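Local coordinates for protein AvrRxo1-ORF1 (Xanthomonas oryzae pv. oryzicola, PDB 4Z8Q) that probably acts as a zeta-toxin-like kinase built around a P-loop, and forms a complex with its partner protein AvrRxo1-ORF2, at the interface of chains A and B. Coordinates in Å, arbitrary orientation; residue numbers count along the deposited sequence, not the author numbering. Chains: chain A, AvrRxo1-ORF1; chain B, AvrRxo1-ORF2.

Contact 1: the interface of chains A and B. Residues chain A 123, 206-209, 330; chain B 93, 97.
B:Trp97 lays its indole over the proline-rich loop A:Pro206 to A:Pro209, a worked example of an aromatic anchor in a protein-protein interface. Its CG stands anti to its own carbonyl carbon (chi1 -60°), and chi2 of 85° turns the ring broadside to the loop. From CB the chain reaches CG and CD1, both facing CD of A:Pro209. That methylene then sits over the pyrrole half as a CH-pi contact, 3.4 Å from the indole nitrogen NE1 and 3.3 Å above the ring plane. The carbonyl O of B:Thr93 lies in plane at the ring's edge. Along the benzene half, CE3 takes CA of A:Pro208 at 3.7 Å, again CH-pi and on the same face, with CB of that proline alongside. At the tip, CZ3 and CH2 come over the peptide carbonyl of A:Arg207, CH2 lying 3.4 Å from its O. CZ2 meets the hydroxyl OG of A:Ser330 at 3.3 Å. This hydroxyl also gives a 2.5 Å hydrogen bond to A:Arg207 O, nearly along the C=O axis (161°), which would help fix the loop under the ring. From the other side of the ring plane, CB of A:Ser123 comes to the outer rim, 3.7 Å from CH2 of B:Trp97. Beyond the indole, CG2 of B:Thr93 passes CG of A:Pro209 at 3.8 Å. In AvrRxo1-ORF1 the cleft is built from the start of helix 123-141, the loop leading into helix 210-222 and the end of helix 322-331; B:Trp97 enters it just after helix 84-95, one residue short of the C-terminus of AvrRxo1-ORF2.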
loop_
_atom_site.group_PDB
_atom_site.type_symbol
_atom_site.label_atom_id
_atom_site.label_comp_id
_atom_site.label_asym_id
_atom_site.label_seq_id
_atom_site.Cartn_x
_atom_site.Cartn_y
_atom_site.Cartn_z
ATOM N N SER A 123 12.007 30.657 -12.615
ATOM C CA SER A 123 12.974 29.723 -12.055
ATOM C C SER A 123 13.576 28.868 -13.153
ATOM O O SER A 123 14.779 28.619 -13.166
ATOM C CB SER A 123 12.324 28.840 -10.987
ATOM O OG SER A 123 12.304 29.524 -9.755
ATOM N N PRO A 206 12.062 27.054 -3.974
ATOM C CA PRO A 206 11.502 26.732 -5.287
ATOM C C PRO A 206 10.092 26.173 -5.213
ATOM O O PRO A 206 9.696 25.548 -4.213
ATOM C CB PRO A 206 12.466 25.659 -5.849
ATOM C CG PRO A 206 13.293 25.197 -4.688
ATOM C CD PRO A 206 13.351 26.376 -3.738
ATOM N N ARG A 207 9.347 26.392 -6.291
ATOM C CA ARG A 207 7.994 25.878 -6.440
ATOM C C ARG A 207 7.925 24.972 -7.678
ATOM O O ARG A 207 7.399 25.372 -8.711
ATOM C CB ARG A 207 7.006 27.053 -6.550
ATOM C CG ARG A 207 6.790 27.785 -5.224
ATOM C CD ARG A 207 6.245 29.212 -5.393
ATOM N NE ARG A 207 7.199 30.104 -6.064
ATOM C CZ ARG A 207 7.064 30.529 -7.318
ATOM N NH1 ARG A 207 6.012 30.143 -8.032
ATOM N NH2 ARG A 207 7.970 31.341 -7.859
ATOM N N PRO A 208 8.462 23.741 -7.575
ATOM C CA PRO A 208 8.502 22.820 -8.714
ATOM C C PRO A 208 7.129 22.270 -9.024
ATOM O O PRO A 208 6.252 22.259 -8.148
ATOM C CB PRO A 208 9.381 21.675 -8.205
ATOM C CG PRO A 208 9.184 21.694 -6.718
ATOM C CD PRO A 208 9.130 23.164 -6.395
ATOM N N PRO A 209 6.926 21.830 -10.268
ATOM C CA PRO A 209 5.654 21.212 -10.629
ATOM C C PRO A 209 5.624 19.765 -10.175
ATOM O O PRO A 209 6.647 19.218 -9.716
ATOM C CB PRO A 209 5.663 21.280 -12.159
ATOM C CG PRO A 209 7.114 21.175 -12.512
ATOM C CD PRO A 209 7.830 21.965 -11.429
ATOM N N SER A 330 3.470 26.740 -9.653
ATOM C CA SER A 330 4.830 26.824 -10.156
ATOM C C SER A 330 5.008 27.983 -11.140
ATOM O O SER A 330 6.088 28.573 -11.231
ATOM C CB SER A 330 5.196 25.531 -10.878
ATOM O OG SER A 330 6.599 25.478 -11.085
ATOM N N THR B 93 11.253 18.846 -18.230
ATOM C CA THR B 93 10.722 19.406 -16.991
ATOM C C THR B 93 11.599 19.029 -15.800
ATOM O O THR B 93 11.969 19.892 -15.003
ATOM C CB THR B 93 9.273 18.940 -16.773
ATOM O OG1 THR B 93 8.477 19.350 -17.895
ATOM C CG2 THR B 93 8.684 19.527 -15.496
ATOM N N TRP B 97 14.435 21.646 -13.073
ATOM C CA TRP B 97 14.348 21.808 -11.628
ATOM C C TRP B 97 15.383 20.957 -10.912
ATOM O O TRP B 97 16.076 20.149 -11.527
ATOM C CB TRP B 97 12.940 21.463 -11.131
ATOM C CG TRP B 97 11.914 22.336 -11.744
ATOM C CD1 TRP B 97 11.309 22.156 -12.953
ATOM C CD2 TRP B 97 11.392 23.566 -11.212
ATOM N NE1 TRP B 97 10.432 23.188 -13.199
ATOM C CE2 TRP B 97 10.470 24.066 -12.147
ATOM C CE3 TRP B 97 11.613 24.282 -10.028
ATOM C CZ2 TRP B 97 9.758 25.253 -11.938
ATOM C CZ3 TRP B 97 10.916 25.456 -9.825
ATOM C CH2 TRP B 97 9.991 25.927 -10.771
#

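Contact 2: the interface of chains A and B. Residues chain A 265-268; chain B 1-2.
The side chain of B:Met1, a selenomethionine in this crystal, rests on the N-terminal end of helix 267-272 of AvrRxo1-ORF1, a zeta-toxin-like protein; the case illustrates a helix-start contact packed on one flank and hydrated on the other. On the packed flank the selenium SE lies 3.7 Å from OD1, the side-chain amide oxygen of A:Asn266, and 3.8 Å from the backbone N of A:Ala267. The two side chains meet at about a right angle. A:Asn266 holds CG anti to its backbone N (chi1 -166°), which carries the amide beside the selenium. B:Met1 has CG between its backbone N and carbonyl carbon, and the bend at chi3 (-76°) lays the methyl CE alongside the helix start, 4.1 Å from N of A:Glu268. These are van der Waals contacts, and the natural methionine would place its sulfur where the selenium lies.

Toward the backbone of chain B the fit loosens and water fills in. One water joins the carbonyl O of A:Glu265 (2.7 Å) to the carbonyl O of B:Met1 (2.5 Å). A second accepts from the N-H of A:Ala267 at 2.9 Å, with a bent 141° angle at the hydrogen, and reaches the carbonyl O of B:Lys2 at 2.7 Å. B:Lys2 itself buries little against chain A, and its side chain runs away from the helix.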
loop_
_atom_site.group_PDB
_atom_site.type_symbol
_atom_site.label_atom_id
_atom_site.label_comp_id
_atom_site.label_asym_id
_atom_site.label_seq_id
_atom_site.Cartn_x
_atom_site.Cartn_y
_atom_site.Cartn_z
ATOM N N GLU A 265 15.074 2.064 14.780
ATOM C CA GLU A 265 14.242 2.625 15.850
ATOM C C GLU A 265 12.750 2.488 15.590
ATOM O O GLU A 265 11.947 2.445 16.529
ATOM C CB GLU A 265 14.612 4.083 16.122
ATOM C CG GLU A 265 16.016 4.278 16.752
ATOM C CD GLU A 265 17.132 4.257 15.730
ATOM O OE1 GLU A 265 18.311 4.131 16.132
ATOM O OE2 GLU A 265 16.844 4.395 14.519
ATOM N N ASN A 266 12.369 2.407 14.321
ATOM C CA ASN A 266 10.965 2.204 13.978
ATOM C C ASN A 266 10.838 1.301 12.763
ATOM O O ASN A 266 10.818 1.785 11.649
ATOM C CB ASN A 266 10.272 3.555 13.719
ATOM C CG ASN A 266 8.751 3.443 13.682
ATOM O OD1 ASN A 266 8.199 2.608 12.978
ATOM N ND2 ASN A 266 8.073 4.289 14.453
ATOM N N ALA A 267 10.719 -0.009 12.984
ATOM C CA ALA A 267 10.732 -0.960 11.885
ATOM C C ALA A 267 9.523 -0.850 10.960
ATOM O O ALA A 267 9.636 -1.104 9.762
ATOM C CB ALA A 267 10.883 -2.392 12.418
ATOM N N GLU A 268 8.362 -0.508 11.510
ATOM C CA GLU A 268 7.184 -0.269 10.687
ATOM C C GLU A 268 7.425 0.862 9.680
ATOM O O GLU A 268 7.154 0.699 8.494
ATOM C CB GLU A 268 5.939 0.017 11.549
ATOM C CG GLU A 268 4.697 0.400 10.726
ATOM C CD GLU A 268 3.393 0.347 11.518
ATOM O OE1 GLU A 268 2.368 0.837 10.989
ATOM O OE2 GLU A 268 3.386 -0.187 12.652
HETATM N N MSE B 1 7.860 1.908 19.451
HETATM C CA MSE B 1 8.074 0.471 19.596
HETATM C C MSE B 1 9.540 0.187 19.913
HETATM O O MSE B 1 10.385 1.086 19.839
HETATM C CB MSE B 1 7.658 -0.267 18.319
HETATM C CG MSE B 1 8.637 -0.109 17.153
HETATM SE SE MSE B 1 7.814 -0.223 15.379
HETATM C CE MSE B 1 7.546 -2.119 15.225
ATOM N N LYS B 2 9.831 -1.063 20.260
ATOM C CA LYS B 2 11.195 -1.484 20.556
ATOM C C LYS B 2 12.099 -1.298 19.348
ATOM O O LYS B 2 11.728 -1.594 18.203
ATOM C CB LYS B 2 11.220 -2.939 21.052
ATOM C CG LYS B 2 12.611 -3.588 21.198
ATOM C CD LYS B 2 13.523 -2.842 22.170
ATOM C CE LYS B 2 14.952 -3.404 22.129
ATOM N NZ LYS B 2 15.981 -2.308 22.026
HETATM O O HOH W 1 12.132 2.730 19.248
HETATM O O HOH W 2 11.720 -0.753 15.604
#

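Contact 1 and contact 2 lie about 35 Å apart, measured between the centres of their C-alpha atoms, and share no residue or secondary-structure element. They use opposite ends of AvrRxo1-ORF2: contact 1 the end of helix 84-95 and the tail after it, and contact 2 its first residues, ahead of the long helix 6-38. On AvrRxo1-ORF1 they likewise fall on separate parts of the chain. Holding both termini of the smaller protein spreads the interface widely and probably fixes its orientation on the larger one. The deposited assembly contains two copies of each protein, so each contact occurs twice.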